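Lipoprotein (Colwellia psychrerythraea, PDB 3O0Y) is a putative lipoprotein of unknown function whose family belongs to a metallopeptidase clan, so that a peptidase-like role is possible but unproven. Local coordinates at residues 169-172 with 173-176; 578-581 with 582-585. All coordinates share one frame; numbering follows the deposited sequence.

Contact 1 (169-172 with 173-176); sequences VRLG and QFDK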
# COMPACT_ATOMS: atom_id res chain seq x y z
N VAL A 169 11.17 8.29 24.04
CA VAL A 169 10.01 7.83 24.80
C VAL A 169 9.28 6.69 24.03
O VAL A 169 8.82 5.71 24.63
CB VAL A 169 9.11 9.00 25.11
CG1 VAL A 169 7.77 8.53 25.60
CG2 VAL A 169 9.85 9.90 26.17
N ARG A 170 9.19 6.85 22.72
CA ARG A 170 8.59 5.78 21.90
C ARG A 170 9.39 4.49 21.96
O ARG A 170 8.83 3.39 22.20
CB ARG A 170 8.41 6.28 20.45
CG ARG A 170 7.12 7.09 20.35
CD ARG A 170 6.74 7.39 18.89
NE ARG A 170 5.31 7.71 18.74
CZ ARG A 170 4.81 8.38 17.71
NH1 ARG A 170 5.57 8.76 16.70
NH2 ARG A 170 3.51 8.59 17.66
N LEU A 171 10.72 4.61 21.79
CA LEU A 171 11.59 3.42 21.89
C LEU A 171 11.47 2.68 23.22
O LEU A 171 11.49 1.44 23.26
CB LEU A 171 13.07 3.79 21.62
CG LEU A 171 13.43 4.33 20.23
CD1 LEU A 171 14.87 4.82 20.26
CD2 LEU A 171 13.22 3.37 19.10
N GLY A 172 11.29 3.44 24.30
CA GLY A 172 11.16 2.91 25.64
C GLY A 172 9.92 2.12 25.88
O GLY A 172 9.87 1.36 26.83
N GLN A 173 8.95 2.22 24.97
CA GLN A 173 7.70 1.45 25.12
C GLN A 173 7.67 0.18 24.28
O GLN A 173 6.61 -0.49 24.17
CB GLN A 173 6.55 2.36 24.73
CG GLN A 173 6.42 3.54 25.71
CD GLN A 173 5.42 4.49 25.25
OE1 GLN A 173 5.72 5.51 24.61
NE2 GLN A 173 4.17 4.16 25.52
N PHE A 174 8.81 -0.20 23.71
CA PHE A 174 8.83 -1.37 22.81
C PHE A 174 8.64 -2.67 23.58
O PHE A 174 8.20 -3.71 23.00
CB PHE A 174 10.09 -1.41 21.99
CG PHE A 174 9.94 -0.80 20.64
CD1 PHE A 174 9.56 0.51 20.51
CD2 PHE A 174 10.18 -1.51 19.50
CE1 PHE A 174 9.48 1.11 19.29
CE2 PHE A 174 10.10 -0.92 18.29
CZ PHE A 174 9.67 0.40 18.19
N ASP A 175 8.90 -2.63 24.89
CA ASP A 175 8.60 -3.81 25.69
C ASP A 175 7.10 -4.13 25.74
O ASP A 175 6.69 -5.28 25.54
CB ASP A 175 9.15 -3.73 27.13
CG ASP A 175 8.77 -2.42 27.88
OD1 ASP A 175 8.32 -1.41 27.29
OD2 ASP A 175 9.04 -2.38 29.11
N LYS A 176 6.28 -3.10 25.96
CA LYS A 176 4.85 -3.34 25.98
C LYS A 176 4.37 -3.65 24.58
O LYS A 176 3.48 -4.45 24.42
CB LYS A 176 4.09 -2.15 26.58
CG LYS A 176 2.61 -2.42 26.80
CD LYS A 176 1.94 -1.38 27.72
CE LYS A 176 0.41 -1.45 27.63
NZ LYS A 176 -0.23 -0.29 28.33
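Gln-173 folds back over the last turn of helix 161-172 and is the N-cap residue of helix 174-190, so this contact is the joint between two consecutive helices. Its backbone N donates to Arg-170 O at 3.0 Å. The bond spans three residues, not the four of a regular alpha-helix, and the donor accordingly lies well out of the carbonyl plane, by 59°. The Gln-173 side chain runs alongside Val-169, pointing the same way, and its CG rests 3.4 Å from Val-169 O.

Phe-174 repeats the short span: its N donates to Leu-171 O at 3.2 Å. Its ring lies back against the last turn of helix 161-172 and presents an edge to Arg-170 O, which lies close to the ring plane and 3.4 Å from CD1. Apolar contact is looser here, since Leu-171 CD2 and Phe-174 CE1 are 4.4 Å apart.

Asp-175 has its CG between the backbone N and the carbonyl carbon (chi1 51°), and this rotation brings OD1 back to 3.2 Å from Gly-172 O. Both are acceptors without a bond between them, so the approach is probably slightly unfavourable. Lys-176 turns out of the joint and makes a cation-pi contact with Phe-70.

Around the joint, Phe-174 packs on Ile-148 and Met-152 of helix 144-154 and on Val-254 and Tyr-258 of helix 236-268, where Leu-171 also meets Val-246. Arg-170 extends to another side, donating through NE to Asp-67 O and packing against Ala-47 and Leu-48 of helix 47-53.

Contact 2 (578-581 with 582-585); sequences FDLA and EFHD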
# COMPACT_ATOMS: atom_id res chain seq x y z
N PHE A 578 -18.26 13.34 -25.24
CA PHE A 578 -17.35 12.81 -24.20
C PHE A 578 -16.12 13.69 -24.06
O PHE A 578 -15.46 13.99 -25.04
CB PHE A 578 -17.02 11.33 -24.41
CG PHE A 578 -16.09 10.77 -23.36
CD1 PHE A 578 -16.56 10.26 -22.14
CD2 PHE A 578 -14.73 10.74 -23.61
CE1 PHE A 578 -15.66 9.79 -21.16
CE2 PHE A 578 -13.86 10.29 -22.65
CZ PHE A 578 -14.35 9.80 -21.42
N ASP A 579 -15.75 14.03 -22.81
CA ASP A 579 -14.53 14.77 -22.54
C ASP A 579 -13.74 14.06 -21.45
O ASP A 579 -14.21 13.90 -20.29
CB ASP A 579 -14.86 16.16 -22.07
CG ASP A 579 -13.63 16.98 -21.96
OD1 ASP A 579 -13.07 17.32 -23.02
OD2 ASP A 579 -13.13 17.15 -20.84
N LEU A 580 -12.59 13.52 -21.82
CA LEU A 580 -11.83 12.74 -20.87
C LEU A 580 -11.42 13.57 -19.66
O LEU A 580 -11.31 13.08 -18.58
CB LEU A 580 -10.61 12.14 -21.60
CG LEU A 580 -9.77 11.15 -20.79
CD1 LEU A 580 -10.51 9.88 -20.47
CD2 LEU A 580 -8.43 10.90 -21.61
N ALA A 581 -11.13 14.87 -19.84
CA ALA A 581 -10.79 15.72 -18.71
C ALA A 581 -11.88 15.75 -17.65
O ALA A 581 -11.58 15.71 -16.43
CB ALA A 581 -10.45 17.16 -19.17
N GLU A 582 -13.13 15.86 -18.10
CA GLU A 582 -14.28 15.80 -17.14
C GLU A 582 -14.40 14.50 -16.49
O GLU A 582 -14.69 14.46 -15.32
CB GLU A 582 -15.58 16.10 -17.84
CG GLU A 582 -15.65 17.55 -18.36
CD GLU A 582 -17.00 17.87 -19.01
OE1 GLU A 582 -17.91 17.01 -19.05
OE2 GLU A 582 -17.13 19.04 -19.44
N PHE A 583 -14.18 13.40 -17.21
CA PHE A 583 -14.23 12.08 -16.62
C PHE A 583 -13.18 11.95 -15.52
O PHE A 583 -13.46 11.43 -14.48
CB PHE A 583 -13.99 11.01 -17.70
CG PHE A 583 -13.90 9.61 -17.18
CD1 PHE A 583 -15.07 8.96 -16.83
CD2 PHE A 583 -12.72 8.90 -17.11
CE1 PHE A 583 -15.06 7.67 -16.26
CE2 PHE A 583 -12.68 7.61 -16.57
CZ PHE A 583 -13.89 6.97 -16.18
N HIS A 584 -11.98 12.41 -15.80
CA HIS A 584 -10.93 12.39 -14.77
C HIS A 584 -11.29 13.22 -13.53
O HIS A 584 -10.95 12.84 -12.43
CB HIS A 584 -9.58 12.81 -15.37
CG HIS A 584 -8.97 11.78 -16.28
ND1 HIS A 584 -8.11 12.08 -17.31
CD2 HIS A 584 -9.24 10.45 -16.40
CE1 HIS A 584 -7.78 10.96 -17.94
NE2 HIS A 584 -8.47 9.96 -17.42
N ASP A 585 -11.96 14.32 -13.70
CA ASP A 585 -12.35 15.14 -12.57
C ASP A 585 -13.39 14.38 -11.73
O ASP A 585 -13.29 14.36 -10.49
CB ASP A 585 -12.92 16.45 -12.99
CG ASP A 585 -11.88 17.45 -13.52
OD1 ASP A 585 -10.65 17.32 -13.32
OD2 ASP A 585 -12.38 18.46 -14.07
O HOH W 1 -17.85 15.08 -21.19
O HOH W 2 -9.36 17.34 -15.67
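Glu-582 OE1 is gripped by Lys-609 in a salt bridge, by Trp-605 NE1 and by a water that reaches back, through a weak bond, to Asp-579 N. Asp-579 is the N-cap of helix 580-588: its CG lies anti to the backbone N (chi1 -173°), and OD2 accepts from Glu-582 N at 3.0 Å on the anti side of the carboxylate. The water thus stands where a capping box would have a direct return bond.

Phe-578 CZ meets Phe-583 CB at 3.9 Å, bridging the start of the helix from the residue before the cap to the fourth after it, a hydrophobic staple. Leu-580 CD1 lies 4.1 Å from Phe-583 CD2.

Leu-580 also covers His-584, with CG 3.5 Å from CE1, while Leu-580 O sits over one face of the imidazole, offset toward its rim. ND1 bonds to Val-377 O and NE2 to Tyr-476 OH, which fixes the ring's rotation. With an alanine here, Val-377 O and the Tyr-476 hydroxyl would probably lose this mate, and a gap would open beside Leu-580. One turn on, Asp-585 N donates to Ala-581 O at 3.1 Å.

In the fold
Contact 1 and contact 2 lie on opposite sides of the chain's centre, their own centres about 26 and 27 Å from it, with nearest atoms about 33 Å apart and no helix in common. Both are partly buried and both include a helix N-cap, but they serve different places. Contact 1 couples two successive helices through three-residue backbone bonds, with its phenylalanine packed among other helices and two exposed residues, Val-169 and Asp-175. Contact 2 starts a single helix with four-residue bonds and a carboxylate cap; none of its residues is fully exposed, and two of its three acidic side chains pair with basic residues outside the segments, Glu-582 with Lys-609 and Asp-585 with Arg-379.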